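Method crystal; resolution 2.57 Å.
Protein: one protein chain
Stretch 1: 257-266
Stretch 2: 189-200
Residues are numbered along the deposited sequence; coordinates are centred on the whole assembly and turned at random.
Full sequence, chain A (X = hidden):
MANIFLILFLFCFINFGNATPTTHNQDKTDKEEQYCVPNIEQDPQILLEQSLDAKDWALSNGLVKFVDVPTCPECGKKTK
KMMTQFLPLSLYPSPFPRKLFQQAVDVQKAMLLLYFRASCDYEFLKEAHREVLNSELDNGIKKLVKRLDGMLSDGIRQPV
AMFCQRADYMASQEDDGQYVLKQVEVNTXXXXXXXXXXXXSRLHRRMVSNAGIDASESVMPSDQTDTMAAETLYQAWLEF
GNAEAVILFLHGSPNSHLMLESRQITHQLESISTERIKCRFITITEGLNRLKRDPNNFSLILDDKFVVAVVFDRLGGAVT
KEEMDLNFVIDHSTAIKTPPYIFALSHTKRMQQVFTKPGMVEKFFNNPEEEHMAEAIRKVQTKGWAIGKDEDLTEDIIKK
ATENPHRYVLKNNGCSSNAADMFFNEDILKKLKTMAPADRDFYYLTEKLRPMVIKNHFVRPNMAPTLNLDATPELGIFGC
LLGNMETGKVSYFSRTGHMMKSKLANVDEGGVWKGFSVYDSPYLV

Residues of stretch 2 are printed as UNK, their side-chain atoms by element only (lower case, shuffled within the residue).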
ATOM      1  N   HIS A 257     -10.347 -11.648  -5.877  1.00 46.82           N
ATOM      2  CA  HIS A 257     -10.437 -10.191  -5.991  1.00 46.41           C
ATOM      3  C   HIS A 257     -10.799  -9.512  -4.657  1.00 44.61           C
ATOM      4  O   HIS A 257     -10.677  -8.297  -4.515  1.00 44.27           O
ATOM      5  CB  HIS A 257     -11.372  -9.778  -7.142  1.00 47.06           C
ATOM      6  CG  HIS A 257     -12.810  -9.695  -6.769  1.00 48.15           C
ATOM      7  ND1 HIS A 257     -13.684 -10.746  -6.950  1.00 50.04           N
ATOM      8  CD2 HIS A 257     -13.538  -8.677  -6.241  1.00 49.00           C
ATOM      9  CE1 HIS A 257     -14.885 -10.391  -6.523  1.00 51.61           C
ATOM     10  NE2 HIS A 257     -14.824  -9.137  -6.096  1.00 51.29           N
ATOM     11  N   LEU A 258     -11.237 -10.298  -3.681  1.00 43.54           N
ATOM     12  CA  LEU A 258     -11.535  -9.766  -2.361  1.00 42.69           C
ATOM     13  C   LEU A 258     -10.391  -9.913  -1.382  1.00 39.60           C
ATOM     14  O   LEU A 258     -10.447  -9.312  -0.326  1.00 37.85           O
ATOM     15  CB  LEU A 258     -12.805 -10.415  -1.805  1.00 43.77           C
ATOM     16  CG  LEU A 258     -14.062 -10.067  -2.599  1.00 44.81           C
ATOM     17  CD1 LEU A 258     -15.272 -10.800  -2.044  1.00 46.63           C
ATOM     18  CD2 LEU A 258     -14.309  -8.577  -2.569  1.00 44.47           C
ATOM     19  N   MET A 259      -9.349 -10.641  -1.761  1.00 38.73           N
ATOM     20  CA  MET A 259      -8.325 -11.094  -0.832  1.00 39.58           C
ATOM     21  C   MET A 259      -7.632  -9.975  -0.072  1.00 38.88           C
ATOM     22  O   MET A 259      -7.535 -10.037   1.153  1.00 37.89           O
ATOM     23  CB  MET A 259      -7.271 -11.917  -1.570  1.00 41.32           C
ATOM     24  CG  MET A 259      -6.146 -12.441  -0.677  1.00 43.30           C
ATOM     25  SD  MET A 259      -6.695 -13.420   0.748  1.00 44.52           S
ATOM     26  CE  MET A 259      -7.458 -14.796  -0.125  1.00 44.96           C
ATOM     27  N   LEU A 260      -7.134  -8.980  -0.802  1.00 38.93           N
ATOM     28  CA  LEU A 260      -6.446  -7.841  -0.186  1.00 40.02           C
ATOM     29  C   LEU A 260      -7.347  -6.909   0.585  1.00 40.40           C
ATOM     30  O   LEU A 260      -6.887  -6.284   1.510  1.00 39.91           O
ATOM     31  CB  LEU A 260      -5.645  -7.018  -1.208  1.00 39.41           C
ATOM     32  CG  LEU A 260      -4.503  -7.798  -1.824  1.00 40.35           C
ATOM     33  CD1 LEU A 260      -3.783  -6.941  -2.840  1.00 41.18           C
ATOM     34  CD2 LEU A 260      -3.529  -8.303  -0.762  1.00 41.42           C
ATOM     35  N   GLU A 261      -8.606  -6.794   0.203  1.00 42.73           N
ATOM     36  CA  GLU A 261      -9.547  -6.036   1.007  1.00 44.80           C
ATOM     37  C   GLU A 261      -9.751  -6.791   2.314  1.00 43.15           C
ATOM     38  O   GLU A 261      -9.797  -6.184   3.373  1.00 45.15           O
ATOM     39  CB  GLU A 261     -10.885  -5.840   0.279  1.00 48.64           C
ATOM     40  CG  GLU A 261     -10.807  -5.004  -1.007  1.00 52.45           C
ATOM     41  CD  GLU A 261     -12.058  -5.143  -1.877  1.00 57.16           C
ATOM     42  OE1 GLU A 261     -13.099  -4.624  -1.448  1.00 61.82           O
ATOM     43  OE2 GLU A 261     -12.040  -5.762  -2.978  1.00 60.70           O
ATOM     44  N   SER A 262      -9.873  -8.111   2.232  1.00 42.29           N
ATOM     45  CA  SER A 262      -9.996  -8.985   3.424  1.00 41.60           C
ATOM     46  C   SER A 262      -8.803  -8.842   4.380  1.00 41.15           C
ATOM     47  O   SER A 262      -8.990  -8.749   5.590  1.00 41.96           O
ATOM     48  CB  SER A 262     -10.171 -10.467   3.034  1.00 41.12           C
ATOM     49  OG  SER A 262     -11.496 -10.762   2.604  1.00 40.38           O
ATOM     50  N   ARG A 263      -7.595  -8.801   3.828  1.00 38.83           N
ATOM     51  CA  ARG A 263      -6.388  -8.680   4.622  1.00 37.32           C
ATOM     52  C   ARG A 263      -6.295  -7.342   5.283  1.00 36.45           C
ATOM     53  O   ARG A 263      -5.792  -7.227   6.397  1.00 36.87           O
ATOM     54  CB  ARG A 263      -5.163  -8.882   3.751  1.00 37.66           C
ATOM     55  CG  ARG A 263      -5.026 -10.300   3.217  1.00 37.79           C
ATOM     56  CD  ARG A 263      -4.457 -11.201   4.263  1.00 38.82           C
ATOM     57  NE  ARG A 263      -4.098 -12.495   3.711  1.00 40.42           N
ATOM     58  CZ  ARG A 263      -3.816 -13.575   4.436  1.00 41.19           C
ATOM     59  NH1 ARG A 263      -3.861 -13.539   5.766  1.00 40.88           N
ATOM     60  NH2 ARG A 263      -3.490 -14.709   3.817  1.00 42.89           N
ATOM     61  N   GLN A 264      -6.767  -6.328   4.588  1.00 35.92           N
ATOM     62  CA  GLN A 264      -6.769  -4.953   5.102  1.00 35.97           C
ATOM     63  C   GLN A 264      -7.750  -4.763   6.222  1.00 36.09           C
ATOM     64  O   GLN A 264      -7.528  -3.914   7.078  1.00 36.76           O
ATOM     65  CB  GLN A 264      -7.040  -3.936   3.972  1.00 35.41           C
ATOM     66  CG  GLN A 264      -5.831  -3.724   3.075  1.00 34.64           C
ATOM     67  CD  GLN A 264      -6.153  -3.175   1.710  1.00 35.42           C
ATOM     68  OE1 GLN A 264      -5.297  -3.177   0.830  1.00 35.59           O
ATOM     69  NE2 GLN A 264      -7.372  -2.683   1.517  1.00 36.63           N
ATOM     70  N   ILE A 265      -8.826  -5.544   6.227  1.00 37.42           N
ATOM     71  CA  ILE A 265      -9.752  -5.547   7.369  1.00 38.92           C
ATOM     72  C   ILE A 265      -9.004  -6.024   8.602  1.00 40.41           C
ATOM     73  O   ILE A 265      -9.127  -5.399   9.652  1.00 42.40           O
ATOM     74  CB  ILE A 265     -11.040  -6.378   7.117  1.00 38.45           C
ATOM     75  CG1 ILE A 265     -11.901  -5.683   6.073  1.00 39.26           C
ATOM     76  CG2 ILE A 265     -11.874  -6.496   8.370  1.00 38.01           C
ATOM     77  CD1 ILE A 265     -12.875  -6.581   5.365  1.00 40.02           C
ATOM     78  N   THR A 266      -8.216  -7.097   8.459  1.00 40.11           N
ATOM     79  CA  THR A 266      -7.479  -7.676   9.573  1.00 40.63           C
ATOM     80  C   THR A 266      -6.389  -6.753  10.080  1.00 40.98           C
ATOM     81  O   THR A 266      -6.047  -6.812  11.253  1.00 42.60           O
ATOM     82  CB  THR A 266      -6.820  -9.035   9.241  1.00 40.84           C
ATOM     83  OG1 THR A 266      -5.768  -8.851   8.281  1.00 39.87           O
ATOM     84  CG2 THR A 266      -7.854 -10.035   8.726  1.00 40.86           C
ATOM     85  N   UNK A 189     -23.489  -9.574   1.710  1.00 49.77           N
ATOM     86  CA  UNK A 189     -22.646 -10.734   1.473  1.00 52.39           C
ATOM     87  C   UNK A 189     -21.273 -10.324   1.000  1.00 53.42           C
ATOM     88  O   UNK A 189     -20.603  -9.541   1.671  1.00 58.96           O
ATOM     89  N   UNK A 190     -20.841 -10.839  -0.146  1.00 53.66           N
ATOM     90  CA  UNK A 190     -19.448 -10.672  -0.573  1.00 53.97           C
ATOM     91  C   UNK A 190     -19.276  -9.287  -1.161  1.00 55.46           C
ATOM     92  O   UNK A 190     -19.188  -9.103  -2.371  1.00 56.23           O
ATOM     93  c   UNK A 190     -19.038 -11.752  -1.567  1.00 53.81           C
ATOM     94  N   UNK A 191     -19.207  -8.319  -0.262  1.00 56.92           N
ATOM     95  CA  UNK A 191     -19.258  -6.920  -0.615  1.00 59.98           C
ATOM     96  C   UNK A 191     -17.880  -6.425  -1.015  1.00 58.78           C
ATOM     97  O   UNK A 191     -16.911  -6.625  -0.285  1.00 58.52           O
ATOM     98  c   UNK A 191     -21.297  -6.326   0.737  1.00 66.11           C
ATOM     99  c   UNK A 191     -19.572  -4.591   0.368  1.00 64.88           C
ATOM    100  c   UNK A 191     -19.795  -6.085   0.577  1.00 63.35           C
ATOM    101  c   UNK A 191     -21.812  -5.964   2.121  1.00 68.94           C
ATOM    102  N   UNK A 192     -17.816  -5.729  -2.150  1.00 58.13           N
ATOM    103  CA  UNK A 192     -16.606  -5.028  -2.560  1.00 56.51           C
ATOM    104  C   UNK A 192     -16.359  -3.726  -1.818  1.00 55.99           C
ATOM    105  O   UNK A 192     -17.277  -3.099  -1.306  1.00 57.23           O
ATOM    106  N   UNK A 193     -15.088  -3.341  -1.774  1.00 56.45           N
ATOM    107  CA  UNK A 193     -14.598  -2.016  -1.363  1.00 56.42           C
ATOM    108  C   UNK A 193     -14.610  -1.657   0.128  1.00 56.81           C
ATOM    109  O   UNK A 193     -14.580  -0.481   0.471  1.00 59.34           O
ATOM    110  o   UNK A 193     -15.269  -1.273  -3.545  1.00 62.29           O
ATOM    111  c   UNK A 193     -15.290  -0.927  -2.172  1.00 58.03           C
ATOM    112  N   UNK A 194     -14.592  -2.643   1.020  1.00 54.63           N
ATOM    113  CA  UNK A 194     -14.306  -2.346   2.427  1.00 52.71           C
ATOM    114  C   UNK A 194     -12.908  -1.706   2.650  1.00 51.83           C
ATOM    115  O   UNK A 194     -12.768  -0.703   3.385  1.00 49.51           O
ATOM    116  c   UNK A 194     -17.415  -5.838   3.528  1.00 53.65           C
ATOM    117  c   UNK A 194     -14.389  -3.609   3.278  1.00 51.61           C
ATOM    118  c   UNK A 194     -16.135  -5.384   3.258  1.00 51.74           C
ATOM    119  c   UNK A 194     -18.347  -4.995   4.097  1.00 52.90           C
ATOM    120  c   UNK A 194     -17.997  -3.709   4.404  1.00 51.06           C
ATOM    121  c   UNK A 194     -15.781  -4.086   3.539  1.00 51.05           C
ATOM    122  c   UNK A 194     -16.718  -3.261   4.137  1.00 51.87           C
ATOM    123  N   UNK A 195     -11.889  -2.309   2.032  1.00 49.75           N
ATOM    124  CA  UNK A 195     -10.496  -1.894   2.200  1.00 48.72           C
ATOM    125  C   UNK A 195     -10.087  -0.773   1.257  1.00 48.41           C
ATOM    126  O   UNK A 195      -9.319   0.117   1.645  1.00 50.91           O
ATOM    127  N   UNK A 196     -10.620  -0.793   0.034  1.00 46.80           N
ATOM    128  CA  UNK A 196     -10.286   0.231  -0.964  1.00 47.65           C
ATOM    129  C   UNK A 196     -10.833   1.630  -0.625  1.00 47.84           C
ATOM    130  O   UNK A 196     -10.225   2.644  -1.007  1.00 50.89           O
ATOM    131  c   UNK A 196     -10.757  -0.123  -2.399  1.00 46.48           C
ATOM    132  o   UNK A 196     -12.184  -0.079  -2.482  1.00 45.29           O
ATOM    133  c   UNK A 196     -10.252  -1.502  -2.835  1.00 47.51           C
ATOM    134  N   UNK A 197     -11.972   1.685   0.062  1.00 44.37           N
ATOM    135  CA  UNK A 197     -12.674   2.945   0.281  1.00 42.94           C
ATOM    136  C   UNK A 197     -11.934   3.983   1.098  1.00 41.30           C
ATOM    137  O   UNK A 197     -11.793   5.105   0.652  1.00 43.07           O
ATOM    138  c   UNK A 197     -14.809   3.986   1.144  1.00 47.14           C
ATOM    139  o   UNK A 197     -14.794   1.896  -0.036  1.00 45.70           O
ATOM    140  c   UNK A 197     -14.045   2.685   0.892  1.00 45.59           C
ATOM    141  N   UNK A 198     -11.472   3.639   2.304  1.00 40.19           N
ATOM    142  CA  UNK A 198     -10.730   4.659   3.084  1.00 39.84           C
ATOM    143  C   UNK A 198      -9.442   5.157   2.412  1.00 38.71           C
ATOM    144  O   UNK A 198      -8.988   6.264   2.700  1.00 38.25           O
ATOM    145  c   UNK A 198     -10.378   3.906   4.377  1.00 39.12           C
ATOM    146  c   UNK A 198     -10.319   2.481   3.940  1.00 38.87           C
ATOM    147  c   UNK A 198     -11.457   2.336   2.984  1.00 39.22           C
ATOM    148  N   UNK A 199      -8.857   4.326   1.556  1.00 38.60           N
ATOM    149  CA  UNK A 199      -7.643   4.671   0.841  1.00 40.23           C
ATOM    150  C   UNK A 199      -7.875   5.626  -0.332  1.00 37.96           C
ATOM    151  O   UNK A 199      -7.063   6.520  -0.543  1.00 35.70           O
ATOM    152  c   UNK A 199      -6.111   1.164   1.106  1.00 47.17           C
ATOM    153  n   UNK A 199      -4.826  -0.460   4.133  1.00 55.28           N
ATOM    154  c   UNK A 199      -5.719   0.040   3.280  1.00 54.24           C
ATOM    155  n   UNK A 199      -5.281   0.541   2.123  1.00 50.70           N
ATOM    156  c   UNK A 199      -6.274   2.629   1.481  1.00 44.70           C
ATOM    157  c   UNK A 199      -6.930   3.408   0.360  1.00 42.71           C
ATOM    158  n   UNK A 199      -7.029   0.018   3.597  1.00 55.31           N
ATOM    159  N   UNK A 200      -8.945   5.431  -1.094  1.00 37.13           N
ATOM    160  CA  UNK A 200      -9.295   6.380  -2.156  1.00 37.83           C
ATOM    161  C   UNK A 200      -9.661   7.720  -1.552  1.00 38.05           C
ATOM    162  O   UNK A 200      -9.289   8.778  -2.070  1.00 40.85           O
ATOM    163  c   UNK A 200      -9.949   4.929  -4.122  1.00 38.79           C
ATOM    164  c   UNK A 200     -10.429   5.863  -3.063  1.00 37.98           C
ATOM    165  c   UNK A 200      -8.955   3.192  -6.073  1.00 38.53           C
ATOM    166  c   UNK A 200      -9.865   2.725  -5.128  1.00 38.48           C
ATOM    167  c   UNK A 200     -10.360   3.587  -4.155  1.00 39.20           C
ATOM    168  c   UNK A 200      -8.553   4.511  -6.047  1.00 38.63           C
ATOM    169  c   UNK A 200      -9.041   5.372  -5.076  1.00 39.02           C
TER

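Position 189 has no side-chain atoms and touches nothing on stretch 1. Its phi and psi are 82° and -125°. A CB at these angles would jam against the carbonyl O of the residue before. This is Gly189.

Position 190 carries one carbon. That CB lies 3.9 Å from Leu258 CD1, an apolar contact. A lone carbon means Ala190.

Position 191 has four carbons, forked at the first, with one arm two carbons long. Its CA-to-CB bond points away from stretch 1. Only the backbone comes close, with O of 191 at 4.0 Å from Leu258 CD2. The fork identifies Ile191.

Position 192 has no side-chain atoms. Its CA is 4.2 Å from Leu258 CD2. There would be room for a CB here, so the contact does not demand its absence. The atoms give Gly192.

Position 193 has one carbon, then one oxygen. The CA-to-CB bond points away from stretch 1, but the backbone N of 193 donates a very short hydrogen bond of 2.4 Å to Glu261 OE1. One carbon and one oxygen make Ser193.

Position 194 has one carbon, then a ring of six carbons. Its CB is 3.9 Å from Ile265 CD1, while the far end of the ring leads away. No oxygen sits on the ring, so this is Phe194.

Position 195 has no side-chain atoms. Its CA is 4.4 Å from the CA of Glu261, so the backbones run very close. An ideal CB would lie 3.1 Å from Glu261 CA and would clash with the Gln264 side chain. This is Gly195.

Position 196 has a first carbon bearing one oxygen and one carbon. The branch methyl is 4.0 Å from Glu261 CG. This is Thr196.

Position 197 repeats that branching but is out of reach of stretch 1. It is Thr197, whose OG1 donates a very short 2.4 Å hydrogen bond to Ser193 O.

Position 198 has three carbons closing a ring onto the backbone N. It is Pro198, without a contact.

Position 199 has three carbons, a nitrogen, then a carbon carrying two more nitrogens. The Gln264 side-chain amide lies over one face of this planar group. This is Arg199; its NH1 donates to Gly195 O at 3.0 Å.

Position 200 has one carbon and a six-carbon ring, out of reach. It is Phe200.

The contact works by close backbone approach at Gly195. Glu261 reaches across to hold the Ser193 amide, while Leu258 and Ile265 add apolar packing.

Stretch 2, residues 189-200: GAIGSFGTTPRF
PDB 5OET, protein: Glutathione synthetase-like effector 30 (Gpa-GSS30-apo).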